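Local structure of amidohydrolase (Xanthomonas campestris pv. campestris, 4DZH) at residues 46-51 / 371-376; 78-83 / 134-139; 286-291 / 331-336. The protein is an adenosine deaminase-type amidohydrolase that binds zinc and probably removes the amino group of adenosine-like substrates such as 5'-methylthioadenosine. All coordinates share one frame; numbering follows the deposited sequence.

Interaction 1: residues 46-51 / 371-376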
loop_
_atom_site.group_PDB
_atom_site.type_symbol
_atom_site.label_atom_id
_atom_site.label_comp_id
_atom_site.label_asym_id
_atom_site.label_seq_id
_atom_site.Cartn_x
_atom_site.Cartn_y
_atom_site.Cartn_z
ATOM N N VAL A 46 26.569 6.403 19.633
ATOM C CA VAL A 46 27.589 7.257 20.239
ATOM C C VAL A 46 28.046 8.399 19.314
ATOM O O VAL A 46 28.813 9.280 19.727
ATOM C CB VAL A 46 28.815 6.436 20.737
ATOM C CG1 VAL A 46 28.374 5.490 21.865
ATOM C CG2 VAL A 46 29.522 5.673 19.600
ATOM N N ALA A 47 27.565 8.400 18.073
ATOM C CA ALA A 47 27.952 9.436 17.121
ATOM C C ALA A 47 27.158 9.337 15.825
ATOM O O ALA A 47 26.837 8.228 15.374
ATOM C CB ALA A 47 29.433 9.332 16.797
ATOM N N VAL A 48 26.871 10.507 15.239
ATOM C CA VAL A 48 26.235 10.636 13.916
ATOM C C VAL A 48 26.970 11.760 13.164
ATOM O O VAL A 48 26.935 12.921 13.588
ATOM C CB VAL A 48 24.746 11.065 14.014
ATOM C CG1 VAL A 48 24.082 11.010 12.641
ATOM C CG2 VAL A 48 23.974 10.231 15.038
ATOM N N LEU A 49 27.624 11.446 12.051
ATOM C CA LEU A 49 28.556 12.409 11.491
ATOM C C LEU A 49 28.916 12.033 10.069
ATOM O O LEU A 49 28.655 10.906 9.645
ATOM C CB LEU A 49 29.808 12.464 12.397
ATOM C CG LEU A 49 30.845 11.334 12.366
ATOM C CD1 LEU A 49 32.088 11.806 13.148
ATOM C CD2 LEU A 49 30.356 10.037 12.954
ATOM N N PRO A 50 29.505 12.978 9.305
ATOM C CA PRO A 50 29.907 12.632 7.936
ATOM C C PRO A 50 30.824 11.402 7.914
ATOM O O PRO A 50 31.666 11.263 8.816
ATOM C CB PRO A 50 30.667 13.881 7.470
ATOM C CG PRO A 50 30.037 14.985 8.243
ATOM C CD PRO A 50 29.729 14.403 9.609
ATOM N N THR A 51 30.671 10.526 6.933
ATOM C CA THR A 51 31.434 9.285 6.895
ATOM C C THR A 51 32.963 9.496 6.834
ATOM O O THR A 51 33.738 8.742 7.426
ATOM C CB THR A 51 30.939 8.394 5.760
ATOM O OG1 THR A 51 29.603 7.969 6.088
ATOM C CG2 THR A 51 31.812 7.182 5.608
ATOM N N GLY A 371 13.460 6.295 18.333
ATOM C CA GLY A 371 12.620 7.147 17.495
ATOM C C GLY A 371 13.368 8.201 16.700
ATOM O O GLY A 371 12.779 8.849 15.822
ATOM N N SER A 372 14.643 8.429 17.052
ATOM C CA SER A 372 15.473 9.344 16.287
ATOM C C SER A 372 16.916 8.896 16.391
ATOM O O SER A 372 17.246 8.087 17.264
ATOM C CB SER A 372 15.311 10.773 16.813
ATOM O OG SER A 372 15.560 10.798 18.216
ATOM N N ILE A 373 17.750 9.341 15.451
ATOM C CA ILE A 373 19.163 8.973 15.452
ATOM C C ILE A 373 19.914 10.110 16.120
ATOM O O ILE A 373 20.346 11.078 15.466
ATOM C CB ILE A 373 19.715 8.687 14.026
ATOM C CG1 ILE A 373 18.738 7.721 13.301
ATOM C CG2 ILE A 373 21.142 8.124 14.110
ATOM C CD1 ILE A 373 19.255 7.224 11.930
ATOM N N GLU A 374 20.007 10.004 17.439
ATOM C CA GLU A 374 20.645 11.027 18.275
ATOM C C GLU A 374 21.549 10.289 19.250
ATOM O O GLU A 374 21.210 9.194 19.712
ATOM C CB GLU A 374 19.597 11.820 19.025
ATOM C CG GLU A 374 18.639 12.618 18.128
ATOM C CD GLU A 374 17.704 13.496 18.938
ATOM O OE1 GLU A 374 18.157 14.554 19.425
ATOM O OE2 GLU A 374 16.523 13.138 19.148
ATOM N N VAL A 375 22.706 10.875 19.543
ATOM C CA VAL A 375 23.638 10.295 20.512
ATOM C C VAL A 375 22.913 10.008 21.829
ATOM O O VAL A 375 22.142 10.843 22.352
ATOM C CB VAL A 375 24.871 11.229 20.732
ATOM C CG1 VAL A 375 25.698 10.756 21.940
ATOM C CG2 VAL A 375 25.724 11.322 19.493
ATOM N N GLY A 376 23.121 8.795 22.350
ATOM C CA GLY A 376 22.553 8.399 23.614
ATOM C C GLY A 376 21.328 7.535 23.526
ATOM O O GLY A 376 20.910 6.892 24.502
#
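V48 and I373 meet through one methyl each: CG2 of V48 lies 3.6 Å from CG2 of I373, and the two side chains cross at about a right angle, so they touch at a branch rather than alongside one another. V48 carries CG2 beside its backbone N, with CG1 anti to that N (chi1 -173°), which brings the touching methyl up to the 371-376 loop. V48 has two deposited conformers; the contact is described for one, so its detail is less certain. V375 approaches differently, with a methyl against backbone: its CG2 rests on the peptide link between V46 and A47, 3.7 Å from V46 O and 3.7 Å from A47 N. That peptide belongs to a classic beta bulge, in which V46 and A47 both face A39 of strand 36-41; strand 44-50 is an edge strand of a small mixed sheet lying apart from the catalytic barrel. The CB atoms of V46 and A47 point away from the loop, leaving their backbone for V375. No hydrogen bond crosses between the two segments. Inside the loop, S372 OG donates to the anti lone pair of E374 OE2 at 2.7 Å, and K377 NZ bonds the same hydroxyl.

Interaction 2: residues 78-83 / 134-139. With ZN (zinc ion), chain E.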
loop_
_atom_site.group_PDB
_atom_site.type_symbol
_atom_site.label_atom_id
_atom_site.label_comp_id
_atom_site.label_asym_id
_atom_site.label_seq_id
_atom_site.Cartn_x
_atom_site.Cartn_y
_atom_site.Cartn_z
ATOM N N ALA A 78 2.516 1.185 16.451
ATOM C CA ALA A 78 1.970 1.579 17.749
ATOM C C ALA A 78 0.620 0.954 18.078
ATOM O O ALA A 78 -0.039 1.395 19.057
ATOM C CB ALA A 78 1.899 3.144 17.807
ATOM N N HIS A 79 0.178 -0.064 17.320
ATOM C CA HIS A 79 -1.012 -0.830 17.698
ATOM C C HIS A 79 -1.069 -2.191 17.030
ATOM O O HIS A 79 -1.370 -2.290 15.850
ATOM C CB HIS A 79 -2.306 -0.088 17.343
ATOM C CG HIS A 79 -3.536 -0.786 17.854
ATOM N ND1 HIS A 79 -3.765 -0.982 19.199
ATOM C CD2 HIS A 79 -4.558 -1.403 17.210
ATOM C CE1 HIS A 79 -4.913 -1.624 19.362
ATOM N NE2 HIS A 79 -5.421 -1.895 18.171
ATOM N N THR A 80 -0.768 -3.243 17.798
ATOM C CA THR A 80 -0.804 -4.598 17.232
ATOM C C THR A 80 -1.637 -5.583 18.047
ATOM O O THR A 80 -1.818 -5.445 19.261
ATOM C CB THR A 80 0.620 -5.201 17.078
ATOM O OG1 THR A 80 1.289 -5.175 18.359
ATOM C CG2 THR A 80 1.427 -4.355 16.071
ATOM N N HIS A 81 -2.126 -6.620 17.365
ATOM C CA HIS A 81 -2.679 -7.821 17.992
ATOM C C HIS A 81 -1.948 -8.956 17.288
ATOM O O HIS A 81 -2.513 -9.633 16.428
ATOM C CB HIS A 81 -4.200 -7.947 17.762
ATOM C CG HIS A 81 -4.995 -6.739 18.170
ATOM N ND1 HIS A 81 -5.089 -6.325 19.486
ATOM C CD2 HIS A 81 -5.741 -5.875 17.443
ATOM C CE1 HIS A 81 -5.856 -5.249 19.553
ATOM N NE2 HIS A 81 -6.238 -4.939 18.323
ATOM N N ASN A 82 -0.679 -9.125 17.629
ATOM C CA ASN A 82 0.190 -9.885 16.726
ATOM C C ASN A 82 -0.081 -11.409 16.539
ATOM O O ASN A 82 0.173 -11.935 15.449
ATOM C CB ASN A 82 1.684 -9.541 16.989
ATOM C CG ASN A 82 2.174 -8.375 16.117
ATOM O OD1 ASN A 82 1.534 -7.988 15.100
ATOM N ND2 ASN A 82 3.341 -7.831 16.474
ATOM N N PRO A 83 -0.635 -12.090 17.553
ATOM C CA PRO A 83 -0.995 -13.495 17.308
ATOM C C PRO A 83 -2.000 -13.644 16.162
ATOM O O PRO A 83 -2.126 -14.720 15.600
ATOM C CB PRO A 83 -1.620 -13.935 18.640
ATOM C CG PRO A 83 -0.884 -13.107 19.655
ATOM C CD PRO A 83 -0.760 -11.730 18.975
ATOM N N THR A 134 10.663 -2.246 14.344
ATOM C CA THR A 134 11.566 -2.685 15.418
ATOM C C THR A 134 10.957 -2.605 16.836
ATOM O O THR A 134 11.587 -3.038 17.838
ATOM C CB THR A 134 12.864 -1.834 15.457
ATOM O OG1 THR A 134 12.523 -0.431 15.475
ATOM C CG2 THR A 134 13.699 -2.104 14.223
ATOM N N CYS A 135 9.731 -2.097 16.909
ATOM C CA CYS A 135 9.051 -1.915 18.196
ATOM C C CYS A 135 7.534 -2.014 17.982
ATOM O O CYS A 135 7.033 -1.536 16.956
ATOM C CB CYS A 135 9.398 -0.518 18.714
ATOM S SG CYS A 135 8.864 -0.166 20.434
ATOM N N VAL A 136 6.828 -2.585 18.975
ATOM C CA VAL A 136 5.375 -2.665 18.898
ATOM C C VAL A 136 4.760 -2.221 20.183
ATOM O O VAL A 136 5.432 -2.207 21.238
ATOM C CB VAL A 136 4.867 -4.111 18.664
ATOM C CG1 VAL A 136 5.178 -4.518 17.288
ATOM C CG2 VAL A 136 5.458 -5.107 19.692
ATOM N N ASN A 137 3.484 -1.837 20.053
ATOM C CA ASN A 137 2.604 -1.588 21.195
ATOM C C ASN A 137 1.581 -2.706 21.115
ATOM O O ASN A 137 0.554 -2.580 20.406
ATOM C CB ASN A 137 1.909 -0.254 21.013
ATOM C CG ASN A 137 1.106 0.158 22.223
ATOM O OD1 ASN A 137 1.323 -0.316 23.346
ATOM N ND2 ASN A 137 0.228 1.111 22.017
ATOM N N GLU A 138 1.868 -3.795 21.847
ATOM C CA GLU A 138 1.120 -5.045 21.740
ATOM C C GLU A 138 -0.122 -5.058 22.636
ATOM O O GLU A 138 -0.120 -4.557 23.760
ATOM C CB GLU A 138 2.038 -6.200 22.194
ATOM C CG GLU A 138 1.449 -7.583 21.911
ATOM C CD GLU A 138 1.131 -7.828 20.426
ATOM O OE1 GLU A 138 1.951 -7.524 19.491
ATOM O OE2 GLU A 138 0.063 -8.398 20.199
ATOM N N ASN A 139 -1.200 -5.673 22.118
ATOM C CA ASN A 139 -2.447 -5.683 22.875
ATOM C C ASN A 139 -3.103 -7.055 22.680
ATOM O O ASN A 139 -3.846 -7.256 21.721
ATOM C CB ASN A 139 -3.306 -4.536 22.302
ATOM C CG ASN A 139 -4.592 -4.303 23.051
ATOM O OD1 ASN A 139 -5.109 -5.175 23.709
ATOM N ND2 ASN A 139 -5.155 -3.090 22.893
HETATM ZN ZN ZN E . -7.016 -3.179 17.866
HETATM O O HOH W 1 -8.676 -2.637 16.843
#
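E138 OE1 is held by two hydroxyls: T80 OG1 donates to it at 2.7 Å, arriving from above the carboxylate plane, and Y150 OH makes a second hydrogen bond. The other oxygen, E138 OE2, takes N82 N on its syn lone pair at 2.8 Å. A bend in the glutamate chain (chi2 58°) turns the carboxylate towards the turn that follows T80, while Y150 also bonds N82 ND2. Backbone bonds pair the parallel strands at T80 and E138: T80 N bonds N137 O at 3.0 Å, and N139 N bonds T80 O at 2.9 Å. One step earlier N137 ND2 reaches A78 O from above the carbonyl plane. These are barrel strands of the amidohydrolase fold, the first leading into the His-X-His metal motif. H79 NE2 and H81 NE2 bind the zinc at 2.1 and 2.0 Å, with H228, D316 and a water completing the site, and H226 bonds H79 ND1. The other ring nitrogen of H81 is held too: ND1 donates to N139 O at 2.7 Å, nearly straight (170°), in both the ring and carbonyl planes. H81 thus presents NE2 to the metal, and the carbonyl of N139 probably helps the zinc bond fix the ring's rotation.

Interaction 3: residues 286-291 / 331-336. With MG (magnesium ion), chain B.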
loop_
_atom_site.group_PDB
_atom_site.type_symbol
_atom_site.label_atom_id
_atom_site.label_comp_id
_atom_site.label_asym_id
_atom_site.label_seq_id
_atom_site.Cartn_x
_atom_site.Cartn_y
_atom_site.Cartn_z
ATOM N N HIS A 286 -3.151 6.135 14.903
ATOM C CA HIS A 286 -3.910 6.063 13.669
ATOM C C HIS A 286 -3.618 4.751 12.947
ATOM O O HIS A 286 -2.461 4.434 12.676
ATOM C CB HIS A 286 -3.519 7.290 12.832
ATOM C CG HIS A 286 -4.251 7.443 11.531
ATOM N ND1 HIS A 286 -5.580 7.102 11.340
ATOM C CD2 HIS A 286 -3.823 7.935 10.338
ATOM C CE1 HIS A 286 -5.926 7.369 10.094
ATOM N NE2 HIS A 286 -4.879 7.881 9.464
ATOM N N CYS A 287 -4.678 4.003 12.667
ATOM C CA CYS A 287 -4.646 2.710 11.970
ATOM C C CYS A 287 -5.533 2.826 10.713
ATOM O O CYS A 287 -6.648 2.277 10.634
ATOM C CB CYS A 287 -5.183 1.617 12.901
ATOM S SG CYS A 287 -4.241 1.437 14.429
ATOM N N PRO A 288 -5.050 3.543 9.697
ATOM C CA PRO A 288 -5.935 3.852 8.569
ATOM C C PRO A 288 -6.422 2.635 7.777
ATOM O O PRO A 288 -7.553 2.579 7.313
ATOM C CB PRO A 288 -5.064 4.757 7.673
ATOM C CG PRO A 288 -3.603 4.501 8.135
ATOM C CD PRO A 288 -3.722 4.206 9.610
ATOM N N GLU A 289 -5.534 1.652 7.525
ATOM C CA GLU A 289 -5.964 0.562 6.668
ATOM C C GLU A 289 -7.065 -0.270 7.321
ATOM O O GLU A 289 -8.036 -0.678 6.610
ATOM C CB GLU A 289 -4.768 -0.307 6.168
ATOM C CG GLU A 289 -3.772 0.521 5.311
ATOM C CD GLU A 289 -2.607 -0.246 4.731
ATOM O OE1 GLU A 289 -2.568 -1.507 4.868
ATOM O OE2 GLU A 289 -1.769 0.435 4.084
ATOM N N SER A 290 -6.919 -0.554 8.621
ATOM C CA SER A 290 -7.952 -1.269 9.356
ATOM C C SER A 290 -9.247 -0.455 9.356
ATOM O O SER A 290 -10.327 -1.027 9.130
ATOM C CB SER A 290 -7.498 -1.538 10.777
ATOM O OG SER A 290 -8.571 -2.064 11.556
ATOM N N ASN A 291 -9.123 0.857 9.604
ATOM C CA ASN A 291 -10.315 1.727 9.659
ATOM C C ASN A 291 -11.053 1.696 8.296
ATOM O O ASN A 291 -12.304 1.667 8.222
ATOM C CB ASN A 291 -9.945 3.184 9.960
ATOM C CG ASN A 291 -9.368 3.440 11.348
ATOM O OD1 ASN A 291 -8.789 4.510 11.576
ATOM N ND2 ASN A 291 -9.514 2.487 12.294
ATOM N N ARG A 331 2.188 5.252 4.024
ATOM C CA ARG A 331 1.678 5.827 2.781
ATOM C C ARG A 331 0.154 6.035 2.847
ATOM O O ARG A 331 -0.339 7.096 2.458
ATOM C CB ARG A 331 2.025 4.950 1.590
ATOM C CG ARG A 331 1.502 5.541 0.280
ATOM C CD ARG A 331 0.550 4.587 -0.500
ATOM N NE ARG A 331 1.297 3.356 -0.734
ATOM C CZ ARG A 331 1.025 2.191 -0.136
ATOM N NH1 ARG A 331 1.830 1.157 -0.329
ATOM N NH2 ARG A 331 -0.038 2.033 0.678
ATOM N N THR A 332 -0.573 5.041 3.365
ATOM C CA THR A 332 -2.034 5.175 3.448
ATOM C C THR A 332 -2.401 6.349 4.369
ATOM O O THR A 332 -3.293 7.167 4.022
ATOM C CB THR A 332 -2.638 3.877 3.960
ATOM O OG1 THR A 332 -2.294 2.807 3.047
ATOM C CG2 THR A 332 -4.150 3.994 3.983
ATOM N N ALA A 333 -1.703 6.453 5.499
ATOM C CA ALA A 333 -1.933 7.563 6.458
ATOM C C ALA A 333 -1.694 8.884 5.733
ATOM O O ALA A 333 -2.497 9.818 5.833
ATOM C CB ALA A 333 -1.028 7.457 7.686
ATOM N N ALA A 334 -0.589 8.966 5.011
ATOM C CA ALA A 334 -0.243 10.247 4.418
ATOM C C ALA A 334 -1.232 10.651 3.336
ATOM O O ALA A 334 -1.563 11.855 3.238
ATOM C CB ALA A 334 1.182 10.199 3.850
ATOM N N ILE A 335 -1.676 9.718 2.483
ATOM C CA ILE A 335 -2.531 10.112 1.350
ATOM C C ILE A 335 -3.973 10.273 1.820
ATOM O O ILE A 335 -4.652 11.219 1.417
ATOM C CB ILE A 335 -2.382 9.176 0.119
ATOM C CG1 ILE A 335 -2.932 7.766 0.443
ATOM C CG2 ILE A 335 -0.876 9.152 -0.301
ATOM C CD1 ILE A 335 -2.808 6.815 -0.730
ATOM N N LEU A 336 -4.410 9.412 2.740
ATOM C CA LEU A 336 -5.758 9.541 3.275
ATOM C C LEU A 336 -5.876 10.872 4.006
ATOM O O LEU A 336 -6.928 11.495 3.969
ATOM C CB LEU A 336 -6.044 8.404 4.284
ATOM C CG LEU A 336 -7.494 8.477 4.818
ATOM C CD1 LEU A 336 -8.470 8.182 3.762
ATOM C CD2 LEU A 336 -7.580 7.421 5.896
HETATM MG MG MG B . -1.499 -3.194 5.102
HETATM O O HOH W 2 -5.006 9.667 7.398
HETATM O O HOH W 3 -0.298 -2.109 6.357
HETATM O O HOH W 4 -2.808 -4.314 3.791
HETATM O O HOH W 5 -0.289 -2.918 3.363
#
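E289 and T332 join two helices that follow barrel strands of this TIM-barrel amidohydrolase: the short helix 288-293, which begins directly after strand 283-286, and helix 326-341. The polar part of the contact is centred on the glutamate carboxylate. T332 OG1 donates to E289 OE2 over 2.6 Å, coming in on the anti side and 20° out of the carboxylate plane, with the two side chains crossing at about a right angle. T332 OG1 also bonds S328 O, one turn back in its own helix. S328 OG bonds the same carboxylate oxygen, E289 OE2, and also R331 NH2. The carboxylate oxygen lies at the edge of the arginine's guanidinium group, but at 4.1 Å between R331 NH2 and E289 OE2 there is no salt bridge. R331 also lies at the dimer interface, close to R331 of the second subunit.

Metal coordination uses the other oxygen. E289 OE1 binds the magnesium at 2.0 Å, and N321, D323 and three waters supply the remaining ligands, six in all. Extended beyond CG (chi2 -178°), the glutamate spans from its helix to the ion, and the T332 bond to OE2 helps to fix how the carboxylate is turned.

The apolar contacts are made by P288. It lies against the second helix, with CG 3.9 Å from A333 CB and CB 4.1 Å from L336 CD2, while T332 CG2 touches the same CB. The proline also folds back on H286, its CD above the centre of one ring face.

Water mediates the last link: one molecule lies 2.7 Å from H286 NE2 and donates a hydrogen bond to A333 O.

In the fold
Interactions 2 and 3 are buried, one between strands of the barrel and the other between helices that follow its strands, reaching the dimer interface; interaction 1 lies about 23 Å from the centre of the chain, partly exposed, where the loop before strand 381-385 meets the small N-terminal sheet. The outlying contact sets methyls against methyls and backbone, without hydrogen bonds; interaction 2 pairs strands through hydrogen bonds next to a zinc ion that two of its histidines bind; interaction 3 combines apolar contacts, a hydroxyl-to-carboxylate hydrogen bond and magnesium coordination. The two metal-bearing contacts touch, H79 CB packing 3.8 Å from C287 SG. S290, next to the magnesium ligand E289, hydrogen-bonds the zinc ligand D316.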